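Local structure of MlnE (Bacillus amyloliquefaciens subsp. plantarum, 5D2E) at residues A[386-391]-A[403-408]; A[332-337]-A[359-364]; A[83-88]-A[121-126]. The protein is the N-terminal B-type ketoreductase portion of a macrolactin polyketide synthase subunit, binding NADP and probably reducing the beta-keto group of carrier-bound intermediates. All coordinates share one frame; numbering follows the deposited sequence.

Interaction 1 of 3, residues A[386-391]-A[403-408]; sequences FGTVWL and FVMFSS. With NAP (NADP nicotinamide-adenine-dinucleotide phosphate), chain B.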
loop_
_atom_site.group_PDB
_atom_site.type_symbol
_atom_site.label_atom_id
_atom_site.label_comp_id
_atom_site.label_asym_id
_atom_site.label_seq_id
_atom_site.Cartn_x
_atom_site.Cartn_y
_atom_site.Cartn_z
ATOM N N PHE A 386 -0.099 -8.274 7.149
ATOM C CA PHE A 386 0.247 -8.927 8.418
ATOM C C PHE A 386 1.695 -9.346 8.486
ATOM O O PHE A 386 2.381 -9.133 9.505
ATOM C CB PHE A 386 -0.650 -10.135 8.641
ATOM C CG PHE A 386 -2.062 -9.772 8.892
ATOM C CD1 PHE A 386 -2.454 -9.397 10.167
ATOM C CD2 PHE A 386 -2.993 -9.782 7.884
ATOM C CE1 PHE A 386 -3.749 -9.080 10.427
ATOM C CE2 PHE A 386 -4.321 -9.476 8.148
ATOM C CZ PHE A 386 -4.682 -9.095 9.428
ATOM N N GLY A 387 2.202 -9.908 7.396
ATOM C CA GLY A 387 3.584 -10.405 7.380
ATOM C C GLY A 387 4.607 -9.333 7.683
ATOM O O GLY A 387 5.493 -9.520 8.499
ATOM N N THR A 388 4.454 -8.204 7.015
ATOM C CA THR A 388 5.324 -7.067 7.244
ATOM C C THR A 388 5.336 -6.679 8.720
ATOM O O THR A 388 6.403 -6.430 9.299
ATOM C CB THR A 388 4.850 -5.897 6.397
ATOM O OG1 THR A 388 4.785 -6.282 5.029
ATOM C CG2 THR A 388 5.788 -4.722 6.518
ATOM N N VAL A 389 4.138 -6.622 9.313
ATOM C CA VAL A 389 4.009 -6.173 10.711
ATOM C C VAL A 389 4.649 -7.181 11.629
ATOM O O VAL A 389 5.338 -6.808 12.583
ATOM C CB VAL A 389 2.533 -5.847 11.084
ATOM C CG1 VAL A 389 2.364 -5.495 12.559
ATOM C CG2 VAL A 389 2.034 -4.648 10.213
ATOM N N TRP A 390 4.446 -8.467 11.331
ATOM C CA TRP A 390 5.019 -9.500 12.175
ATOM C C TRP A 390 6.520 -9.541 12.121
ATOM O O TRP A 390 7.198 -9.817 13.164
ATOM C CB TRP A 390 4.445 -10.853 11.833
ATOM C CG TRP A 390 2.959 -11.000 11.930
ATOM C CD1 TRP A 390 2.227 -11.880 11.212
ATOM C CD2 TRP A 390 2.041 -10.339 12.809
ATOM N NE1 TRP A 390 0.899 -11.776 11.518
ATOM C CE2 TRP A 390 0.753 -10.882 12.542
ATOM C CE3 TRP A 390 2.161 -9.378 13.821
ATOM C CZ2 TRP A 390 -0.424 -10.461 13.219
ATOM C CZ3 TRP A 390 0.976 -8.984 14.525
ATOM C CH2 TRP A 390 -0.292 -9.510 14.195
ATOM N N LEU A 391 7.084 -9.223 10.947
ATOM C CA LEU A 391 8.543 -9.198 10.790
ATOM C C LEU A 391 9.131 -8.039 11.587
ATOM O O LEU A 391 10.111 -8.184 12.275
ATOM C CB LEU A 391 8.917 -9.034 9.339
ATOM C CG LEU A 391 8.758 -10.242 8.430
ATOM C CD1 LEU A 391 8.684 -9.896 6.958
ATOM C CD2 LEU A 391 9.972 -11.156 8.685
ATOM N N PHE A 403 15.697 -2.652 6.723
ATOM C CA PHE A 403 14.387 -3.355 6.658
ATOM C C PHE A 403 13.792 -2.806 5.381
ATOM O O PHE A 403 13.391 -1.633 5.340
ATOM C CB PHE A 403 13.541 -3.001 7.904
ATOM C CG PHE A 403 12.226 -3.760 8.024
ATOM C CD1 PHE A 403 11.133 -3.389 7.283
ATOM C CD2 PHE A 403 12.071 -4.792 8.930
ATOM C CE1 PHE A 403 9.926 -4.054 7.420
ATOM C CE2 PHE A 403 10.858 -5.449 9.095
ATOM C CZ PHE A 403 9.777 -5.071 8.351
ATOM N N VAL A 404 13.798 -3.618 4.323
ATOM C CA VAL A 404 13.424 -3.175 2.994
ATOM C C VAL A 404 12.235 -3.977 2.502
ATOM O O VAL A 404 12.266 -5.191 2.520
ATOM C CB VAL A 404 14.561 -3.268 1.952
ATOM C CG1 VAL A 404 14.089 -2.760 0.592
ATOM C CG2 VAL A 404 15.807 -2.478 2.414
ATOM N N MET A 405 11.168 -3.271 2.163
ATOM C CA MET A 405 9.955 -3.856 1.650
ATOM C C MET A 405 9.912 -3.749 0.103
ATOM O O MET A 405 10.065 -2.673 -0.499
ATOM C CB MET A 405 8.780 -3.169 2.315
ATOM C CG MET A 405 8.712 -3.486 3.817
ATOM S SD MET A 405 7.648 -2.303 4.672
ATOM C CE MET A 405 8.857 -1.007 4.747
ATOM N N PHE A 406 9.661 -4.892 -0.550
ATOM C CA PHE A 406 9.506 -4.946 -2.046
ATOM C C PHE A 406 8.053 -4.694 -2.383
ATOM O O PHE A 406 7.198 -5.608 -2.374
ATOM C CB PHE A 406 10.002 -6.303 -2.583
ATOM C CG PHE A 406 11.531 -6.428 -2.674
ATOM C CD1 PHE A 406 12.405 -5.462 -2.144
ATOM C CD2 PHE A 406 12.106 -7.500 -3.301
ATOM C CE1 PHE A 406 13.776 -5.541 -2.267
ATOM C CE2 PHE A 406 13.504 -7.588 -3.417
ATOM C CZ PHE A 406 14.334 -6.615 -2.918
ATOM N N SER A 407 7.760 -3.417 -2.601
ATOM C CA SER A 407 6.429 -2.985 -2.894
ATOM C C SER A 407 6.267 -2.953 -4.428
ATOM O O SER A 407 7.085 -3.510 -5.166
ATOM C CB SER A 407 6.201 -1.628 -2.207
ATOM O OG SER A 407 4.840 -1.246 -2.309
ATOM N N SER A 408 5.209 -2.326 -4.910
ATOM C CA SER A 408 4.857 -2.359 -6.283
ATOM C C SER A 408 4.386 -1.006 -6.690
ATOM O O SER A 408 3.715 -0.287 -5.939
ATOM C CB SER A 408 3.739 -3.417 -6.500
ATOM O OG SER A 408 3.169 -3.287 -7.788
HETATM P PA NAP B . 7.560 -14.826 -6.664
HETATM O O1A NAP B . 8.686 -15.512 -7.484
HETATM O O2A NAP B . 6.179 -15.432 -6.495
HETATM O O5B NAP B . 8.199 -14.752 -5.190
HETATM C C5B NAP B . 7.369 -14.391 -4.093
HETATM C C4B NAP B . 7.671 -15.442 -3.054
HETATM O O4B NAP B . 6.868 -15.148 -1.891
HETATM C C3B NAP B . 7.299 -16.894 -3.464
HETATM O O3B NAP B . 8.478 -17.691 -3.613
HETATM C C2B NAP B . 6.470 -17.421 -2.282
HETATM O O2B NAP B . 6.858 -18.719 -1.927
HETATM C C1B NAP B . 6.736 -16.362 -1.185
HETATM N N9A NAP B . 5.639 -16.181 -0.244
HETATM C C8A NAP B . 4.315 -15.868 -0.524
HETATM N N7A NAP B . 3.559 -15.838 0.628
HETATM C C5A NAP B . 4.413 -16.052 1.650
HETATM C C6A NAP B . 4.299 -16.155 3.087
HETATM N N6A NAP B . 3.062 -15.937 3.644
HETATM N N1A NAP B . 5.445 -16.500 3.828
HETATM C C2A NAP B . 6.626 -16.692 3.212
HETATM N N3A NAP B . 6.802 -16.612 1.864
HETATM C C4A NAP B . 5.772 -16.315 1.065
HETATM O O3 NAP B . 7.358 -13.283 -7.151
HETATM P PN NAP B . 8.523 -12.235 -7.574
HETATM O O1N NAP B . 8.344 -11.831 -9.027
HETATM O O2N NAP B . 9.787 -12.750 -6.936
HETATM O O5D NAP B . 8.202 -10.879 -6.752
HETATM C C5D NAP B . 8.705 -10.838 -5.386
HETATM C C4D NAP B . 8.222 -9.590 -4.634
HETATM O O4D NAP B . 8.457 -8.397 -5.366
HETATM C C3D NAP B . 6.704 -9.679 -4.428
HETATM O O3D NAP B . 6.399 -9.279 -3.104
HETATM C C2D NAP B . 6.112 -8.750 -5.473
HETATM O O2D NAP B . 4.813 -8.226 -5.078
HETATM C C1D NAP B . 7.225 -7.685 -5.686
HETATM N N1N NAP B . 7.150 -7.139 -7.065
HETATM C C2N NAP B . 7.564 -7.884 -8.155
HETATM C C3N NAP B . 7.507 -7.427 -9.485
HETATM C C7N NAP B . 7.998 -8.283 -10.686
HETATM O O7N NAP B . 7.870 -7.872 -11.842
HETATM N N7N NAP B . 8.597 -9.473 -10.538
HETATM C C4N NAP B . 6.963 -6.152 -9.696
HETATM C C5N NAP B . 6.503 -5.416 -8.597
HETATM C C6N NAP B . 6.623 -5.912 -7.285
HETATM P P2B NAP B . 5.888 -19.794 -1.148
HETATM O O1X NAP B . 4.635 -20.023 -1.981
HETATM O O2X NAP B . 6.779 -21.063 -0.958
HETATM O O3X NAP B . 5.540 -19.141 0.161
#
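Thr388 and Met405 make the closest approach between 386-391 and 403-408: the methyl CG2 of Thr388 lies 3.6 Å from SD of Met405, and the two side chains cross at about a right angle. The first two torsions of the methionine carry SD to the threonine methyl, and the bend at the last (chi3 -79°) turns CE aside. The ring of Phe403 presents its edge to the helix. Its CZ sits 3.8 Å from the backbone O of Thr388, near the ring plane, and its CE2 is 4.1 Å from CB of Leu391, one helical turn later.

The threonine's rotation divides its two branches. With OG1 beside the backbone N (chi1 -55°), the hydroxyl turns back to bond Lys384 O, just before the helix, while CG2 is left facing the strand. Phe403 also takes part in a cation-pi interaction with Arg435.

From the contact the strand runs on into the cofactor pocket of the Rossmann-type ketoreductase fold, where Ser407 and Ser408 line the nicotinamide: Ser407 O comes within 3.2 Å of C6N, and Ser408 CB is 3.9 Å from the same atom. The short segments run antiparallel at 174°, their axes 11.0 Å apart, with Met428 of helix 419-437 touching both Thr388 and Met405, and strands 356-359 and 443-453 flanking strand 402-408.

Interaction 2 of 3, residues A[332-337]-A[359-364]; sequences ADISKE and HSAGLV. With NAP (NADP nicotinamide-adenine-dinucleotide phosphate), chain B.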
loop_
_atom_site.group_PDB
_atom_site.type_symbol
_atom_site.label_atom_id
_atom_site.label_comp_id
_atom_site.label_asym_id
_atom_site.label_seq_id
_atom_site.Cartn_x
_atom_site.Cartn_y
_atom_site.Cartn_z
ATOM N N ALA A 332 8.402 -21.103 6.350
ATOM C CA ALA A 332 7.588 -20.387 7.324
ATOM C C ALA A 332 6.549 -19.578 6.578
ATOM O O ALA A 332 6.791 -19.110 5.451
ATOM C CB ALA A 332 8.421 -19.486 8.210
ATOM N N ASP A 333 5.385 -19.458 7.181
ATOM C CA ASP A 333 4.341 -18.605 6.641
ATOM C C ASP A 333 4.440 -17.294 7.456
ATOM O O ASP A 333 3.999 -17.215 8.583
ATOM C CB ASP A 333 2.985 -19.265 6.758
ATOM C CG ASP A 333 1.888 -18.415 6.230
ATOM O OD1 ASP A 333 2.139 -17.197 6.048
ATOM O OD2 ASP A 333 0.764 -18.943 6.051
ATOM N N ILE A 334 5.102 -16.296 6.906
ATOM C CA ILE A 334 5.383 -15.119 7.711
ATOM C C ILE A 334 4.164 -14.238 7.983
ATOM O O ILE A 334 4.287 -13.312 8.753
ATOM C CB ILE A 334 6.586 -14.287 7.234
ATOM C CG1 ILE A 334 6.590 -13.976 5.784
ATOM C CG2 ILE A 334 7.917 -15.014 7.480
ATOM C CD1 ILE A 334 5.461 -13.152 5.336
ATOM N N SER A 335 3.001 -14.549 7.411
ATOM C CA SER A 335 1.715 -13.927 7.806
ATOM C C SER A 335 1.180 -14.429 9.135
ATOM O O SER A 335 0.157 -13.939 9.643
ATOM C CB SER A 335 0.673 -14.175 6.716
ATOM O OG SER A 335 0.148 -15.492 6.806
ATOM N N LYS A 336 1.800 -15.471 9.675
ATOM C CA LYS A 336 1.376 -16.044 10.966
ATOM C C LYS A 336 2.342 -15.574 12.041
ATOM O O LYS A 336 3.506 -15.938 12.028
ATOM C CB LYS A 336 1.382 -17.582 10.935
ATOM C CG LYS A 336 0.652 -18.291 9.815
ATOM C CD LYS A 336 -0.775 -17.855 9.663
ATOM C CE LYS A 336 -1.499 -18.716 8.621
ATOM N NZ LYS A 336 -2.670 -17.947 8.090
ATOM N N GLU A 337 1.828 -14.795 12.976
ATOM C CA GLU A 337 2.611 -14.084 13.935
ATOM C C GLU A 337 3.597 -15.025 14.647
ATOM O O GLU A 337 4.801 -14.712 14.760
ATOM C CB GLU A 337 1.708 -13.369 14.918
ATOM C CG GLU A 337 2.492 -12.550 15.936
ATOM C CD GLU A 337 1.625 -11.695 16.849
ATOM O OE1 GLU A 337 0.408 -11.790 16.751
ATOM O OE2 GLU A 337 2.193 -10.877 17.620
ATOM N N HIS A 359 12.086 -7.955 2.403
ATOM C CA HIS A 359 10.748 -8.601 2.483
ATOM C C HIS A 359 10.163 -8.687 1.114
ATOM O O HIS A 359 9.603 -7.723 0.614
ATOM C CB HIS A 359 9.879 -7.820 3.465
ATOM C CG HIS A 359 8.487 -8.341 3.646
ATOM N ND1 HIS A 359 8.166 -9.675 3.686
ATOM C CD2 HIS A 359 7.315 -7.669 3.784
ATOM C CE1 HIS A 359 6.865 -9.805 3.899
ATOM N NE2 HIS A 359 6.337 -8.592 3.958
ATOM N N SER A 360 10.314 -9.881 0.485
ATOM C CA SER A 360 9.938 -10.076 -0.926
ATOM C C SER A 360 8.750 -11.023 -1.036
ATOM O O SER A 360 8.247 -11.242 -2.143
ATOM C CB SER A 360 11.121 -10.683 -1.729
ATOM O OG SER A 360 10.910 -10.552 -3.091
ATOM N N ALA A 361 8.311 -11.605 0.072
ATOM C CA ALA A 361 7.176 -12.495 0.067
ATOM C C ALA A 361 5.942 -11.788 -0.468
ATOM O O ALA A 361 5.660 -10.606 -0.160
ATOM C CB ALA A 361 6.889 -12.994 1.479
ATOM N N GLY A 362 5.217 -12.490 -1.301
ATOM C CA GLY A 362 4.017 -11.951 -1.910
ATOM C C GLY A 362 3.358 -12.905 -2.871
ATOM O O GLY A 362 3.920 -13.953 -3.229
ATOM N N LEU A 363 2.099 -12.602 -3.164
ATOM C CA LEU A 363 1.409 -13.297 -4.229
ATOM C C LEU A 363 0.441 -12.412 -4.937
ATOM O O LEU A 363 0.046 -11.374 -4.434
ATOM C CB LEU A 363 0.699 -14.513 -3.733
ATOM C CG LEU A 363 -0.253 -14.393 -2.613
ATOM C CD1 LEU A 363 -1.534 -15.144 -2.972
ATOM C CD2 LEU A 363 0.357 -15.066 -1.400
ATOM N N VAL A 364 0.065 -12.867 -6.110
ATOM C CA VAL A 364 -0.740 -12.130 -7.019
ATOM C C VAL A 364 -1.900 -13.059 -7.342
ATOM O O VAL A 364 -1.705 -14.236 -7.542
ATOM C CB VAL A 364 0.099 -11.859 -8.275
ATOM C CG1 VAL A 364 -0.737 -11.470 -9.451
ATOM C CG2 VAL A 364 1.158 -10.805 -7.978
HETATM P PA NAP B . 7.560 -14.826 -6.664
HETATM O O1A NAP B . 8.686 -15.512 -7.484
HETATM O O2A NAP B . 6.179 -15.432 -6.495
HETATM O O5B NAP B . 8.199 -14.752 -5.190
HETATM C C5B NAP B . 7.369 -14.391 -4.093
HETATM C C4B NAP B . 7.671 -15.442 -3.054
HETATM O O4B NAP B . 6.868 -15.148 -1.891
HETATM C C3B NAP B . 7.299 -16.894 -3.464
HETATM O O3B NAP B . 8.478 -17.691 -3.613
HETATM C C2B NAP B . 6.470 -17.421 -2.282
HETATM O O2B NAP B . 6.858 -18.719 -1.927
HETATM C C1B NAP B . 6.736 -16.362 -1.185
HETATM N N9A NAP B . 5.639 -16.181 -0.244
HETATM C C8A NAP B . 4.315 -15.868 -0.524
HETATM N N7A NAP B . 3.559 -15.838 0.628
HETATM C C5A NAP B . 4.413 -16.052 1.650
HETATM C C6A NAP B . 4.299 -16.155 3.087
HETATM N N6A NAP B . 3.062 -15.937 3.644
HETATM N N1A NAP B . 5.445 -16.500 3.828
HETATM C C2A NAP B . 6.626 -16.692 3.212
HETATM N N3A NAP B . 6.802 -16.612 1.864
HETATM C C4A NAP B . 5.772 -16.315 1.065
HETATM O O3 NAP B . 7.358 -13.283 -7.151
HETATM P PN NAP B . 8.523 -12.235 -7.574
HETATM O O1N NAP B . 8.344 -11.831 -9.027
HETATM O O2N NAP B . 9.787 -12.750 -6.936
HETATM O O5D NAP B . 8.202 -10.879 -6.752
HETATM C C5D NAP B . 8.705 -10.838 -5.386
HETATM C C4D NAP B . 8.222 -9.590 -4.634
HETATM O O4D NAP B . 8.457 -8.397 -5.366
HETATM C C3D NAP B . 6.704 -9.679 -4.428
HETATM O O3D NAP B . 6.399 -9.279 -3.104
HETATM C C2D NAP B . 6.112 -8.750 -5.473
HETATM O O2D NAP B . 4.813 -8.226 -5.078
HETATM C C1D NAP B . 7.225 -7.685 -5.686
HETATM N N1N NAP B . 7.150 -7.139 -7.065
HETATM C C2N NAP B . 7.564 -7.884 -8.155
HETATM C C3N NAP B . 7.507 -7.427 -9.485
HETATM C C7N NAP B . 7.998 -8.283 -10.686
HETATM O O7N NAP B . 7.870 -7.872 -11.842
HETATM N N7N NAP B . 8.597 -9.473 -10.538
HETATM C C4N NAP B . 6.963 -6.152 -9.696
HETATM C C5N NAP B . 6.503 -5.416 -8.597
HETATM C C6N NAP B . 6.623 -5.912 -7.285
HETATM P P2B NAP B . 5.888 -19.794 -1.148
HETATM O O1X NAP B . 4.635 -20.023 -1.981
HETATM O O2X NAP B . 6.779 -21.063 -0.958
HETATM O O3X NAP B . 5.540 -19.141 0.161
#
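Ile334 and Ala361 bring two loops to a CA-CA separation of 8.3 Å, Ile334 lying within a type I turn from Asp333 to Lys336 that is closed by the bond from Lys336 N to Asp333 O. Across this gap, CD1 of Ile334 reaches the edge of the His359 imidazole, 3.9 Å from CE1, and lies 4.1 Å from the methyl of Ala361. The isoleucine places CG1 between its backbone N and carbonyl carbon (chi1 49°), bringing that branch close to the adenine as well as to the opposite loop. ND1 of His359 is bonded to Thr279 OG1, which helps fix the rotation of the ring.

Both loops follow strands of the Rossmann-type fold, and together they hold the adenosine end of NADP. Ile334 N donates to N1A over 3.1 Å in a fairly straight bond (163°), and Asp333 OD1 accepts from the exocyclic N6A at 2.9 Å, so the adenine's polar edge is read by one backbone and one side-chain group. The same OD1 receives Ser335 N on its anti side, forming an Asx turn, and Ser335 OG on its syn side at 2.7 Å. Though they come to different sides of the oxygen, these two donors approach from one face of the carboxylate, each more than 30° out of its plane, and limit the rotation of the group that meets the adenine.

From the other loop, Ala361 CB packs 3.5 Å from C4A of the purine. Gly362 N donates to O4B of the adenosine ribose, and Ser360 O accepts from O3D of the nicotinamide ribose, carrying the grip along the cofactor.

Interaction 3 of 3, residues A[83-88]-A[121-126]; sequences PFIYVT and QNIRPR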
loop_
_atom_site.group_PDB
_atom_site.type_symbol
_atom_site.label_atom_id
_atom_site.label_comp_id
_atom_site.label_asym_id
_atom_site.label_seq_id
_atom_site.Cartn_x
_atom_site.Cartn_y
_atom_site.Cartn_z
ATOM N N PRO A 83 -32.789 13.513 -0.660
ATOM C CA PRO A 83 -32.661 12.758 0.586
ATOM C C PRO A 83 -31.235 12.638 1.133
ATOM O O PRO A 83 -30.298 12.509 0.357
ATOM C CB PRO A 83 -33.154 11.378 0.229
ATOM C CG PRO A 83 -33.919 11.518 -1.048
ATOM C CD PRO A 83 -33.527 12.784 -1.712
ATOM N N PHE A 84 -31.126 12.578 2.459
ATOM C CA PHE A 84 -29.886 12.212 3.137
ATOM C C PHE A 84 -30.086 10.893 3.845
ATOM O O PHE A 84 -30.987 10.730 4.686
ATOM C CB PHE A 84 -29.495 13.351 4.072
ATOM C CG PHE A 84 -28.270 13.096 4.887
ATOM C CD1 PHE A 84 -27.018 13.094 4.301
ATOM C CD2 PHE A 84 -28.365 12.845 6.249
ATOM C CE1 PHE A 84 -25.899 12.870 5.063
ATOM C CE2 PHE A 84 -27.233 12.663 7.010
ATOM C CZ PHE A 84 -26.007 12.665 6.419
ATOM N N ILE A 85 -29.324 9.875 3.431
ATOM C CA ILE A 85 -29.450 8.544 4.007
ATOM C C ILE A 85 -28.277 8.296 4.954
ATOM O O ILE A 85 -27.096 8.422 4.552
ATOM C CB ILE A 85 -29.445 7.484 2.887
ATOM C CG1 ILE A 85 -30.488 7.845 1.797
ATOM C CG2 ILE A 85 -29.662 6.108 3.473
ATOM C CD1 ILE A 85 -31.960 7.908 2.252
ATOM N N TYR A 86 -28.556 7.927 6.174
ATOM C CA TYR A 86 -27.499 7.793 7.202
ATOM C C TYR A 86 -27.532 6.437 7.814
ATOM O O TYR A 86 -28.516 5.985 8.415
ATOM C CB TYR A 86 -27.626 8.889 8.240
ATOM C CG TYR A 86 -26.494 9.038 9.192
ATOM C CD1 TYR A 86 -26.459 8.319 10.358
ATOM C CD2 TYR A 86 -25.485 9.969 8.981
ATOM C CE1 TYR A 86 -25.410 8.496 11.262
ATOM C CE2 TYR A 86 -24.461 10.163 9.890
ATOM C CZ TYR A 86 -24.400 9.402 11.007
ATOM O OH TYR A 86 -23.405 9.568 11.975
ATOM N N VAL A 87 -26.461 5.701 7.590
ATOM C CA VAL A 87 -26.370 4.321 7.978
ATOM C C VAL A 87 -25.319 4.106 9.043
ATOM O O VAL A 87 -24.150 4.456 8.861
ATOM C CB VAL A 87 -25.988 3.458 6.758
ATOM C CG1 VAL A 87 -26.090 1.957 7.099
ATOM C CG2 VAL A 87 -26.821 3.845 5.545
ATOM N N THR A 88 -25.719 3.453 10.114
ATOM C CA THR A 88 -24.836 3.146 11.197
ATOM C C THR A 88 -24.699 1.681 11.439
ATOM O O THR A 88 -25.391 0.849 10.887
ATOM C CB THR A 88 -25.329 3.813 12.524
ATOM O OG1 THR A 88 -26.595 3.273 12.873
ATOM C CG2 THR A 88 -25.459 5.241 12.397
ATOM N N GLN A 121 -37.514 2.280 -2.722
ATOM C CA GLN A 121 -37.897 3.570 -2.247
ATOM C C GLN A 121 -37.644 4.665 -3.263
ATOM O O GLN A 121 -37.913 5.812 -3.013
ATOM C CB GLN A 121 -37.103 3.872 -0.968
ATOM C CG GLN A 121 -37.564 3.077 0.210
ATOM C CD GLN A 121 -36.698 3.258 1.432
ATOM O OE1 GLN A 121 -35.582 3.802 1.376
ATOM N NE2 GLN A 121 -37.201 2.780 2.556
ATOM N N ASN A 122 -37.148 4.283 -4.432
ATOM C CA ASN A 122 -36.791 5.199 -5.521
ATOM C C ASN A 122 -35.693 6.177 -5.103
ATOM O O ASN A 122 -35.742 7.325 -5.472
ATOM C CB ASN A 122 -37.984 5.930 -6.109
ATOM C CG ASN A 122 -38.944 4.942 -6.783
ATOM O OD1 ASN A 122 -38.526 4.084 -7.540
ATOM N ND2 ASN A 122 -40.232 4.993 -6.386
ATOM N N ILE A 123 -34.750 5.688 -4.308
ATOM C CA ILE A 123 -33.675 6.525 -3.793
ATOM C C ILE A 123 -32.371 6.020 -4.484
ATOM O O ILE A 123 -31.914 4.934 -4.195
ATOM C CB ILE A 123 -33.600 6.456 -2.244
ATOM C CG1 ILE A 123 -34.805 7.216 -1.679
ATOM C CG2 ILE A 123 -32.424 7.271 -1.735
ATOM C CD1 ILE A 123 -35.040 7.024 -0.212
ATOM N N ARG A 124 -31.802 6.813 -5.396
ATOM C CA ARG A 124 -30.605 6.468 -6.153
ATOM C C ARG A 124 -29.452 7.441 -5.738
ATOM O O ARG A 124 -29.393 8.579 -6.186
ATOM C CB ARG A 124 -30.877 6.619 -7.670
ATOM C CG ARG A 124 -29.586 6.541 -8.539
ATOM C CD ARG A 124 -29.849 6.593 -10.050
ATOM N NE ARG A 124 -30.545 5.387 -10.484
ATOM C CZ ARG A 124 -30.979 5.162 -11.711
ATOM N NH1 ARG A 124 -30.766 6.052 -12.660
ATOM N NH2 ARG A 124 -31.569 4.007 -11.979
ATOM N N PRO A 125 -28.589 7.007 -4.812
ATOM C CA PRO A 125 -27.531 7.913 -4.311
ATOM C C PRO A 125 -26.547 8.222 -5.392
ATOM O O PRO A 125 -26.258 7.345 -6.227
ATOM C CB PRO A 125 -26.858 7.101 -3.210
ATOM C CG PRO A 125 -27.795 6.004 -2.852
ATOM C CD PRO A 125 -28.637 5.745 -4.083
ATOM N N ARG A 126 -26.024 9.431 -5.372
ATOM C CA ARG A 126 -24.903 9.790 -6.160
ATOM C C ARG A 126 -23.654 10.072 -5.292
ATOM O O ARG A 126 -22.571 9.596 -5.564
ATOM C CB ARG A 126 -25.195 11.021 -6.952
ATOM C CG ARG A 126 -24.547 10.933 -8.344
ATOM C CD ARG A 126 -23.788 12.153 -8.603
ATOM N NE ARG A 126 -22.939 12.045 -9.787
ATOM C CZ ARG A 126 -23.335 12.368 -11.001
ATOM N NH1 ARG A 126 -24.594 12.717 -11.217
ATOM N NH2 ARG A 126 -22.483 12.313 -12.012
#
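Ile85 and Ile123 reach toward each other tip to tip, the delta methyls meeting with CD1 of Ile85 4.0 Å from CD1 of Ile123. The gamma methyl of Ile123 joins the same patch: its CG2 lies 4.1 Å from both CG1 and CD1 of Ile85, so the strand residue touches two branches of its partner. The two isoleucines differ in their second torsion. In Ile123 the chain is extended (chi2 168°), carrying CD1 out toward the strand, whereas Ile85 is bent there (chi2 -61°), a bend that still leaves CD1 as the end that reaches Ile123. In both, CG1 stands beside the backbone N and CG2 lies anti to it.

The partner segment begins where helix 108-120 ends. Asn122 takes a positive phi in a Schellman motif, and the chain then turns into the loop that leads to strand 127-133. Strands 84-89 and 127-133 both pair in parallel with strand 60-64, as in the Rossmann-like fold suggested by the family of this region.

Pro83, just before the strand, flanks the isoleucine pair. Its ring carbon CG comes to 4.4 Å from CG1 of Ile123, a looser approach at the margin of this wholly apolar contact, and Ile123 spans from the proline ring to the end of Ile85. Ile85 also packs on Leu61 of strand 60-64 and Phe101 of strand 100-103, while Phe84, on the other side of strand 84-89, points away from 121-126 and packs on Met73 and Lys74 of helix 70-76.

From the N terminus, interaction 3 comes first, closing a loop of 32 residues in the N-terminal Rossmann-like region by joining strand 84-89 to the turn after helix 108-120. It is complete long before the cofactor-binding region begins, with its centre about 40 Å from those of the other two. Interaction 2 then closes a 21-residue loop containing helix 337-351, and interaction 1 an 11-residue loop between helix 386-394 and strand 402-408. The three follow in series, neither nesting nor crossing. Interactions 1 and 2 are neighbours: Val404 O lies 2.8 Å from His359 N between adjacent parallel strands, Trp390 NE1 bonds Ser335 O, and both contacts touch the same NADP.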